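Local coordinates for Fdc1 (Candida dubliniensis, PDB 4ZAD), which decarboxylates alpha,beta-unsaturated aromatic acids, probably including cinnamic and ferulic acid, to vinyl products with a prenylated flavin cofactor, at residues 161-166 with 214-219; 172-177 with 195-200; 230-235 with 339-344. All coordinates share one frame; numbering follows the deposited sequence.

Interaction 1 of 3, residues 161-166 with 214-219; sequences GMWVLQ and IPFALC
L218 lays its CD1 methyl over the six-membered ring of W163, 3.8 Å from the centroid and only 8° off the ring normal, a CH-pi contact centred on the face. The same indole turns its CZ3 edge to F216: an offset edge-to-face pair, centroids 5.5 Å apart and planes at 63°. W163 has CG anti to the carbonyl carbon (chi1 -63°), and this lets the indole lean across to the partner strand and meet both side chains at once. M162, V164, A217 and C219 fill the other face of the sheet, where V164 CG2 meets C219 SG at 3.9 Å and V164 CB faces A217 CB at 4.1 Å. Behind the side chains lies the antiparallel ladder. M162 pairs with C219 and V164 with A217 as hydrogen-bonded pairs, V164 N reaching A217 O at 2.9 Å in a nearly straight bond; W163 and L218 form the non-hydrogen-bonded pair between them. Further out, the indole NE1 is held by the carbonyl of A178, and Y305 stacks on W163 while meeting F216 edge-to-face, so three aromatic rings cluster on this side. Strand 173-176 flanks 162-166 on its other edge and strand 270-277 flanks 214-220, which places these two strands in the interior of the antiparallel beta-sheet in the flavin-binding domain of UbiD-type decarboxylases.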
# COMPACT_ATOMS: atom_id res chain seq x y z
N GLY A 161 29.02 -8.83 3.82
CA GLY A 161 30.39 -8.67 3.44
C GLY A 161 30.42 -8.82 1.95
O GLY A 161 29.37 -9.07 1.32
N MET A 162 31.64 -8.76 1.41
CA MET A 162 31.87 -8.50 -0.02
C MET A 162 32.73 -9.57 -0.64
O MET A 162 33.79 -9.87 -0.11
CB MET A 162 32.59 -7.16 -0.10
CG MET A 162 32.99 -6.68 -1.45
SD MET A 162 33.75 -5.02 -1.30
CE MET A 162 35.46 -5.39 -0.91
N TRP A 163 32.29 -10.14 -1.76
CA TRP A 163 33.08 -11.16 -2.45
C TRP A 163 33.89 -10.40 -3.44
O TRP A 163 33.33 -9.57 -4.15
CB TRP A 163 32.23 -12.17 -3.22
CG TRP A 163 31.30 -13.01 -2.43
CD1 TRP A 163 29.97 -12.84 -2.30
CD2 TRP A 163 31.63 -14.18 -1.68
NE1 TRP A 163 29.44 -13.82 -1.49
CE2 TRP A 163 30.46 -14.65 -1.10
CE3 TRP A 163 32.82 -14.84 -1.42
CZ2 TRP A 163 30.43 -15.78 -0.31
CZ3 TRP A 163 32.79 -15.94 -0.60
CH2 TRP A 163 31.61 -16.41 -0.06
N VAL A 164 35.18 -10.71 -3.47
CA VAL A 164 36.11 -10.16 -4.41
C VAL A 164 36.51 -11.30 -5.31
O VAL A 164 37.13 -12.26 -4.83
CB VAL A 164 37.36 -9.63 -3.67
CG1 VAL A 164 38.41 -9.03 -4.67
CG2 VAL A 164 36.95 -8.63 -2.57
N LEU A 165 36.13 -11.22 -6.59
CA LEU A 165 36.52 -12.19 -7.61
C LEU A 165 37.08 -11.40 -8.76
O LEU A 165 36.60 -10.32 -9.06
CB LEU A 165 35.31 -13.04 -8.07
CG LEU A 165 35.00 -14.41 -7.41
CD1 LEU A 165 35.46 -14.52 -5.96
CD2 LEU A 165 33.51 -14.75 -7.45
N GLN A 166 38.13 -11.95 -9.38
CA GLN A 166 38.82 -11.34 -10.53
C GLN A 166 38.85 -12.31 -11.71
O GLN A 166 39.03 -13.51 -11.52
CB GLN A 166 40.24 -11.01 -10.11
CG GLN A 166 41.07 -10.23 -11.15
CD GLN A 166 42.47 -9.96 -10.63
OE1 GLN A 166 43.38 -10.81 -10.74
NE2 GLN A 166 42.66 -8.78 -10.06
N ILE A 214 39.39 -21.02 -8.23
CA ILE A 214 39.08 -19.59 -8.48
C ILE A 214 39.39 -18.79 -7.20
O ILE A 214 38.75 -19.00 -6.16
CB ILE A 214 37.56 -19.35 -8.82
CG1 ILE A 214 37.04 -20.35 -9.85
CG2 ILE A 214 37.32 -17.94 -9.28
CD1 ILE A 214 35.54 -20.76 -9.70
N PRO A 215 40.38 -17.90 -7.25
CA PRO A 215 40.69 -17.11 -6.07
C PRO A 215 39.53 -16.20 -5.65
O PRO A 215 38.88 -15.57 -6.51
CB PRO A 215 41.86 -16.26 -6.53
CG PRO A 215 42.54 -17.07 -7.50
CD PRO A 215 41.44 -17.74 -8.27
N PHE A 216 39.30 -16.14 -4.33
CA PHE A 216 38.33 -15.25 -3.75
C PHE A 216 38.82 -14.64 -2.45
O PHE A 216 39.62 -15.24 -1.75
CB PHE A 216 36.99 -15.96 -3.53
CG PHE A 216 36.87 -16.67 -2.22
CD1 PHE A 216 36.43 -16.00 -1.09
CD2 PHE A 216 37.17 -18.01 -2.11
CE1 PHE A 216 36.30 -16.66 0.13
CE2 PHE A 216 37.06 -18.67 -0.90
CZ PHE A 216 36.61 -18.00 0.22
N ALA A 217 38.31 -13.45 -2.14
CA ALA A 217 38.33 -12.89 -0.79
C ALA A 217 36.89 -12.57 -0.43
O ALA A 217 36.07 -12.32 -1.29
CB ALA A 217 39.22 -11.64 -0.68
N LEU A 218 36.59 -12.64 0.85
CA LEU A 218 35.30 -12.38 1.37
C LEU A 218 35.57 -11.45 2.53
O LEU A 218 36.21 -11.86 3.49
CB LEU A 218 34.64 -13.67 1.87
CG LEU A 218 33.37 -13.42 2.72
CD1 LEU A 218 32.24 -12.69 1.87
CD2 LEU A 218 32.84 -14.69 3.36
N CYS A 219 35.08 -10.21 2.44
CA CYS A 219 35.54 -9.11 3.30
C CYS A 219 34.40 -8.61 4.15
O CYS A 219 33.35 -8.28 3.63
CB CYS A 219 36.10 -7.98 2.45
SG CYS A 219 37.43 -8.49 1.26

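Interaction 2 of 3, residues 172-177 with 195-200; sequences WTNWSI and PQHVKQ. With MN (manganese (II) ion), chain C; K (potassium ion), chain D; 4LU (1-deoxy-5-O-phosphono-1-(3,3,4,5-tetramethyl-9,11-dioxo-2,3,8,9,10,11-hexahydro-7H-quinolino[1,8-fg]pteridin-12-ium-7-y l)-D-ribitol), chain E.
The phosphate and metal end of the prenylated-flavin site is built here, between strand 173-176 and the N-terminus of helix 197-207. N174 uses both ends of its amide: OD1 binds manganese at 2.1 Å, while ND2 donates to O2P of the cofactor phosphate at 2.9 Å. Because O2P is itself a manganese ligand, metal, amide and phosphate lock one another in place, and two waters and E240 complete the metal's ligands. From the helix side, the backbone N of H197 gives a 2.8 Å hydrogen bond to phosphate O1P, where the helix dipole would be expected to favour the negative charge. Q196, the N-cap residue, folds back at chi2 (-65°) so that its NE2 grips both O2 of the flavin and O3' of the ribityl chain, each at 3.0 Å. One water binds S176 OG of the strand, V198 N of the helix and phosphate O1P, bridging all three; S176 OG also lies 3.3 Å from V198 CG1. W172 points its CZ2 edge at the face of the H197 imidazole, planes at 89° and centroids 4.8 Å apart; the tryptophan's NE1 reaches back to N174 OD1 in a weak bond. The H197 ring stands across the N174 amide, planes 89° apart. W175 O helps bind potassium, as does O2P, so the two metals share a phosphate oxygen. Strand 173-176 bonds through its backbone to strand 162-166, V198 of the helix packs on L165 of that strand, and W175 turns to the opposite side, against helices 224-230 and 240-247.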
# COMPACT_ATOMS: atom_id res chain seq x y z
N TRP A 172 38.98 -7.39 -14.96
CA TRP A 172 37.75 -7.03 -14.25
C TRP A 172 37.78 -7.59 -12.85
O TRP A 172 37.88 -8.80 -12.68
CB TRP A 172 36.55 -7.57 -15.03
CG TRP A 172 35.20 -7.51 -14.36
CD1 TRP A 172 34.82 -6.71 -13.32
CD2 TRP A 172 34.05 -8.26 -14.74
NE1 TRP A 172 33.50 -6.94 -13.02
CE2 TRP A 172 33.00 -7.87 -13.88
CE3 TRP A 172 33.80 -9.21 -15.72
CZ2 TRP A 172 31.74 -8.40 -13.98
CZ3 TRP A 172 32.56 -9.72 -15.84
CH2 TRP A 172 31.53 -9.33 -14.96
N THR A 173 37.73 -6.71 -11.85
CA THR A 173 37.69 -7.15 -10.45
C THR A 173 36.36 -6.77 -9.90
O THR A 173 36.06 -5.58 -9.75
CB THR A 173 38.78 -6.48 -9.59
OG1 THR A 173 40.07 -6.91 -10.06
CG2 THR A 173 38.62 -6.87 -8.11
N ASN A 174 35.53 -7.78 -9.62
CA ASN A 174 34.16 -7.53 -9.20
C ASN A 174 34.02 -7.58 -7.68
O ASN A 174 34.55 -8.48 -7.04
CB ASN A 174 33.20 -8.53 -9.85
CG ASN A 174 31.76 -8.07 -9.78
OD1 ASN A 174 31.29 -7.33 -10.65
ND2 ASN A 174 31.04 -8.51 -8.75
N TRP A 175 33.28 -6.62 -7.12
CA TRP A 175 32.94 -6.62 -5.69
C TRP A 175 31.43 -6.68 -5.59
O TRP A 175 30.73 -5.82 -6.17
CB TRP A 175 33.45 -5.35 -5.01
CG TRP A 175 34.96 -5.19 -4.88
CD1 TRP A 175 35.93 -6.02 -5.36
CD2 TRP A 175 35.66 -4.11 -4.23
NE1 TRP A 175 37.18 -5.53 -5.05
CE2 TRP A 175 37.04 -4.35 -4.37
CE3 TRP A 175 35.25 -2.96 -3.57
CZ2 TRP A 175 38.01 -3.49 -3.85
CZ3 TRP A 175 36.21 -2.10 -3.07
CH2 TRP A 175 37.58 -2.39 -3.19
N SER A 176 30.91 -7.70 -4.91
CA SER A 176 29.46 -7.83 -4.78
C SER A 176 29.04 -8.52 -3.51
O SER A 176 29.88 -9.09 -2.82
CB SER A 176 28.93 -8.63 -5.95
OG SER A 176 29.43 -9.92 -5.88
N ILE A 177 27.75 -8.47 -3.21
CA ILE A 177 27.18 -9.18 -2.05
C ILE A 177 26.41 -10.35 -2.58
O ILE A 177 25.72 -10.23 -3.59
CB ILE A 177 26.17 -8.34 -1.24
CG1 ILE A 177 26.82 -7.09 -0.66
CG2 ILE A 177 25.51 -9.17 -0.10
CD1 ILE A 177 25.83 -6.20 0.07
N PRO A 195 22.07 -13.83 -13.75
CA PRO A 195 23.27 -13.34 -14.47
C PRO A 195 24.23 -12.57 -13.56
O PRO A 195 24.92 -11.63 -14.02
CB PRO A 195 22.67 -12.40 -15.51
CG PRO A 195 21.49 -11.74 -14.73
CD PRO A 195 21.06 -12.77 -13.63
N GLN A 196 24.28 -12.97 -12.29
CA GLN A 196 25.06 -12.25 -11.29
C GLN A 196 26.55 -12.29 -11.58
O GLN A 196 27.10 -13.29 -12.06
CB GLN A 196 24.79 -12.78 -9.89
CG GLN A 196 23.34 -12.62 -9.49
CD GLN A 196 22.91 -11.16 -9.37
OE1 GLN A 196 22.63 -10.49 -10.39
NE2 GLN A 196 22.87 -10.66 -8.13
N HIS A 197 27.23 -11.21 -11.24
CA HIS A 197 28.64 -11.17 -11.54
C HIS A 197 29.51 -12.24 -10.88
O HIS A 197 30.47 -12.70 -11.48
CB HIS A 197 29.19 -9.75 -11.33
CG HIS A 197 28.70 -8.79 -12.36
ND1 HIS A 197 28.12 -9.22 -13.53
CD2 HIS A 197 28.73 -7.44 -12.43
CE1 HIS A 197 27.79 -8.18 -14.27
NE2 HIS A 197 28.16 -7.09 -13.62
N VAL A 198 29.18 -12.67 -9.66
CA VAL A 198 29.94 -13.78 -9.04
C VAL A 198 29.96 -14.98 -9.97
O VAL A 198 30.95 -15.70 -10.00
CB VAL A 198 29.43 -14.21 -7.65
CG1 VAL A 198 29.75 -13.17 -6.60
CG2 VAL A 198 27.97 -14.46 -7.67
N LYS A 199 28.87 -15.18 -10.74
CA LYS A 199 28.79 -16.24 -11.76
C LYS A 199 29.47 -15.91 -13.09
O LYS A 199 30.20 -16.70 -13.58
CB LYS A 199 27.33 -16.60 -12.06
CG LYS A 199 27.16 -17.62 -13.16
CD LYS A 199 26.19 -18.71 -12.78
CE LYS A 199 26.25 -19.88 -13.79
NZ LYS A 199 26.30 -19.38 -15.21
N GLN A 200 29.19 -14.74 -13.67
CA GLN A 200 29.90 -14.27 -14.86
C GLN A 200 31.40 -14.45 -14.76
O GLN A 200 32.03 -15.04 -15.66
CB GLN A 200 29.56 -12.81 -15.19
CG GLN A 200 28.22 -12.71 -15.91
CD GLN A 200 27.86 -11.32 -16.40
OE1 GLN A 200 26.78 -10.81 -16.05
NE2 GLN A 200 28.73 -10.70 -17.19
MN MN C . 29.61 -6.03 -10.65
K K D . 28.11 -4.86 -7.53
C9 4LU E . 22.05 -7.74 -1.68
C8 4LU E . 22.26 -7.32 -0.36
C7 4LU E . 22.21 -8.24 0.70
C10 4LU E . 22.40 -10.85 -3.64
C6 4LU E . 21.85 -9.66 0.38
N3 4LU E . 22.71 -13.50 -4.24
C2 4LU E . 22.94 -12.57 -5.18
C13 4LU E . 23.24 -10.96 1.80
C5 4LU E . 21.80 -10.68 1.43
C1 4LU E . 21.21 -12.24 -0.44
O2 4LU E . 23.30 -12.97 -6.29
N1 4LU E . 22.78 -11.26 -4.89
C4 4LU E . 22.31 -13.15 -2.99
O4 4LU E . 22.13 -14.12 -2.22
C4A 4LU E . 22.14 -11.83 -2.66
N5 4LU E . 21.35 -11.35 -1.37
C3 4LU E . 21.42 -11.98 0.91
C12 4LU E . 21.04 -10.26 2.69
C5A 4LU E . 21.60 -10.03 -1.03
C7M 4LU E . 22.45 -7.85 2.13
C8M 4LU E . 22.58 -5.87 -0.15
C9A 4LU E . 21.89 -9.09 -2.05
N10 4LU E . 22.27 -9.52 -3.37
C1' 4LU E . 21.98 -8.69 -4.55
C2' 4LU E . 23.31 -8.27 -5.17
O2' 4LU E . 24.17 -7.78 -4.12
C3' 4LU E . 23.14 -7.22 -6.27
O3' 4LU E . 22.38 -7.78 -7.36
C4' 4LU E . 24.49 -6.70 -6.81
O4' 4LU E . 24.28 -6.00 -8.04
C5' 4LU E . 25.47 -7.85 -7.10
O5' 4LU E . 26.70 -7.43 -7.65
P 4LU E . 27.07 -7.58 -9.18
O2P 4LU E . 28.54 -7.17 -9.09
O3P 4LU E . 26.11 -6.59 -9.88
O1P 4LU E . 26.81 -9.02 -9.55
O HOH W 1 27.69 -10.69 -7.86
O HOH W 2 27.68 -4.86 -11.06
O HOH W 3 30.62 -4.84 -12.38

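Interaction 3 of 3, residues 230-235 with 339-344; sequences SSMPIP and SAETKY. With K (potassium ion), chain D; 4LU (1-deoxy-5-O-phosphono-1-(3,3,4,5-tetramethyl-9,11-dioxo-2,3,8,9,10,11-hexahydro-7H-quinolino[1,8-fg]pteridin-12-ium-7-y l)-D-ribitol), chain E.
E341 carries the close part of this contact, laying its side chain along the backbone of the loop at P233 and I234. Its CG sits 3.2 Å from P233 O. CG is anti to the backbone N (chi1 -176°), which sends the chain out from helix 334-347 toward the loop, and a bend at chi2 (76°) then turns the carboxylate along it. OE2 comes to 3.6 Å from I234 CA and 3.7 Å from P235 CD, contacts with carbon rather than polar bonds; the charge is answered by R110, whose NE forms a salt bridge with OE1. M232 closes the other flank. Its extended chain carries CE to the helix, 4.0 Å from A340 CB and 3.7 Å from E341 OE1, while L337 of the same helix and Y243 also touch this methionine. P233 centres an inverse gamma turn, a sharp kink in the loop joining helices 224-230 and 240-247, closed by a weak bond from I234 N to M232 O. That loop is part of the cofactor pocket: M232 O binds potassium at 2.7 Å and S230 O also does so, more distantly, alongside O5' and O2P of the prenylated flavin. The loop thus has one side on the ion and cofactor and another on a helix of the C-terminal UbiD domain. The contact is looser at P235, which is partly exposed and meets the helix residues through the carboxylate alone, with R110 packing on its ring.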
# COMPACT_ATOMS: atom_id res chain seq x y z
N SER A 230 28.84 -2.68 -3.71
CA SER A 230 28.86 -4.13 -3.77
C SER A 230 27.44 -4.63 -4.00
O SER A 230 27.20 -5.64 -4.64
CB SER A 230 29.47 -4.78 -2.49
OG SER A 230 30.88 -4.65 -2.43
N SER A 231 26.49 -3.87 -3.50
CA SER A 231 25.09 -4.20 -3.69
C SER A 231 24.40 -3.63 -4.96
O SER A 231 23.24 -3.96 -5.24
CB SER A 231 24.36 -3.80 -2.43
OG SER A 231 23.00 -4.20 -2.56
N MET A 232 25.10 -2.81 -5.74
CA MET A 232 24.57 -2.13 -6.93
C MET A 232 24.97 -2.83 -8.22
O MET A 232 26.12 -3.22 -8.35
CB MET A 232 25.18 -0.73 -6.96
CG MET A 232 24.80 0.16 -8.13
SD MET A 232 25.09 1.85 -7.66
CE MET A 232 24.28 2.75 -9.01
N PRO A 233 24.03 -3.01 -9.17
CA PRO A 233 24.38 -3.66 -10.44
C PRO A 233 24.95 -2.70 -11.47
O PRO A 233 24.25 -2.31 -12.42
CB PRO A 233 23.05 -4.21 -10.92
CG PRO A 233 22.07 -3.21 -10.44
CD PRO A 233 22.58 -2.78 -9.09
N ILE A 234 26.21 -2.29 -11.27
CA ILE A 234 26.94 -1.53 -12.29
C ILE A 234 27.34 -2.47 -13.45
O ILE A 234 27.10 -3.69 -13.41
CB ILE A 234 28.17 -0.79 -11.72
CG1 ILE A 234 29.26 -1.76 -11.22
CG2 ILE A 234 27.75 0.17 -10.61
CD1 ILE A 234 30.59 -1.09 -11.17
N PRO A 235 27.91 -1.90 -14.51
CA PRO A 235 27.84 -2.74 -15.72
C PRO A 235 28.71 -4.01 -15.70
O PRO A 235 29.70 -4.09 -14.97
CB PRO A 235 28.33 -1.77 -16.82
CG PRO A 235 27.84 -0.38 -16.30
CD PRO A 235 28.21 -0.48 -14.81
N SER A 339 17.20 0.93 -8.44
CA SER A 339 16.55 2.19 -8.85
C SER A 339 17.55 3.19 -9.39
O SER A 339 17.31 3.81 -10.42
CB SER A 339 15.79 2.84 -7.69
OG SER A 339 14.78 2.00 -7.25
N ALA A 340 18.65 3.35 -8.66
CA ALA A 340 19.71 4.25 -9.04
C ALA A 340 20.35 3.82 -10.35
O ALA A 340 20.46 4.62 -11.27
CB ALA A 340 20.74 4.34 -7.96
N GLU A 341 20.75 2.56 -10.49
CA GLU A 341 21.31 2.20 -11.78
C GLU A 341 20.28 2.36 -12.92
O GLU A 341 20.64 2.78 -14.01
CB GLU A 341 21.92 0.82 -11.77
CG GLU A 341 22.62 0.41 -13.09
CD GLU A 341 23.99 1.05 -13.33
OE1 GLU A 341 24.35 2.03 -12.64
OE2 GLU A 341 24.71 0.59 -14.24
N THR A 342 19.01 2.05 -12.70
CA THR A 342 18.05 2.16 -13.78
C THR A 342 17.83 3.63 -14.18
O THR A 342 17.58 3.96 -15.36
CB THR A 342 16.74 1.48 -13.44
OG1 THR A 342 17.00 0.14 -12.98
CG2 THR A 342 15.83 1.44 -14.66
N LYS A 343 17.96 4.53 -13.19
CA LYS A 343 17.86 5.96 -13.48
C LYS A 343 19.04 6.32 -14.37
O LYS A 343 18.86 6.92 -15.39
CB LYS A 343 17.92 6.80 -12.20
CG LYS A 343 16.99 7.97 -12.17
CD LYS A 343 17.31 9.10 -13.15
CE LYS A 343 16.80 10.51 -12.56
NZ LYS A 343 17.23 10.79 -11.08
N TYR A 344 20.25 5.90 -13.99
CA TYR A 344 21.39 6.23 -14.79
C TYR A 344 21.18 5.74 -16.21
O TYR A 344 21.20 6.53 -17.14
CB TYR A 344 22.72 5.72 -14.21
CG TYR A 344 23.85 6.12 -15.14
CD1 TYR A 344 24.28 7.46 -15.24
CD2 TYR A 344 24.43 5.19 -15.99
CE1 TYR A 344 25.28 7.83 -16.15
CE2 TYR A 344 25.41 5.56 -16.89
CZ TYR A 344 25.83 6.86 -16.96
OH TYR A 344 26.83 7.19 -17.86
K K D . 28.11 -4.86 -7.53
C9 4LU E . 22.05 -7.74 -1.68
C8 4LU E . 22.26 -7.32 -0.36
C7 4LU E . 22.21 -8.24 0.70
C10 4LU E . 22.40 -10.85 -3.64
C6 4LU E . 21.85 -9.66 0.38
N3 4LU E . 22.71 -13.50 -4.24
C2 4LU E . 22.94 -12.57 -5.18
C13 4LU E . 23.24 -10.96 1.80
C5 4LU E . 21.80 -10.68 1.43
C1 4LU E . 21.21 -12.24 -0.44
O2 4LU E . 23.30 -12.97 -6.29
N1 4LU E . 22.78 -11.26 -4.89
C4 4LU E . 22.31 -13.15 -2.99
O4 4LU E . 22.13 -14.12 -2.22
C4A 4LU E . 22.14 -11.83 -2.66
N5 4LU E . 21.35 -11.35 -1.37
C3 4LU E . 21.42 -11.98 0.91
C12 4LU E . 21.04 -10.26 2.69
C5A 4LU E . 21.60 -10.03 -1.03
C7M 4LU E . 22.45 -7.85 2.13
C8M 4LU E . 22.58 -5.87 -0.15
C9A 4LU E . 21.89 -9.09 -2.05
N10 4LU E . 22.27 -9.52 -3.37
C1' 4LU E . 21.98 -8.69 -4.55
C2' 4LU E . 23.31 -8.27 -5.17
O2' 4LU E . 24.17 -7.78 -4.12
C3' 4LU E . 23.14 -7.22 -6.27
O3' 4LU E . 22.38 -7.78 -7.36
C4' 4LU E . 24.49 -6.70 -6.81
O4' 4LU E . 24.28 -6.00 -8.04
C5' 4LU E . 25.47 -7.85 -7.10
O5' 4LU E . 26.70 -7.43 -7.65
P 4LU E . 27.07 -7.58 -9.18
O2P 4LU E . 28.54 -7.17 -9.09
O3P 4LU E . 26.11 -6.59 -9.88
O1P 4LU E . 26.81 -9.02 -9.55

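In the fold
All three contacts are largely buried, but their chemistry shifts along the fold. Interaction 1 is a buried sheet pairing of backbone bonds and packed side chains; interaction 2 is polar, organised by phosphate, metal and water; interaction 3 has one acidic side chain against a loop and joins the flavin-binding and C-terminal domains. Interactions 1 and 2 share a sheet: strand 162-166 bonds to 173-176 through L165 O with N174 N and W163 N with S176 O, so the ladder backs the metal site. Interactions 2 and 3 meet at the same potassium and cofactor, with I177 N near S230 O, probably hydrogen-bonded. Interactions 1 and 3 touch where M162 packs on S230.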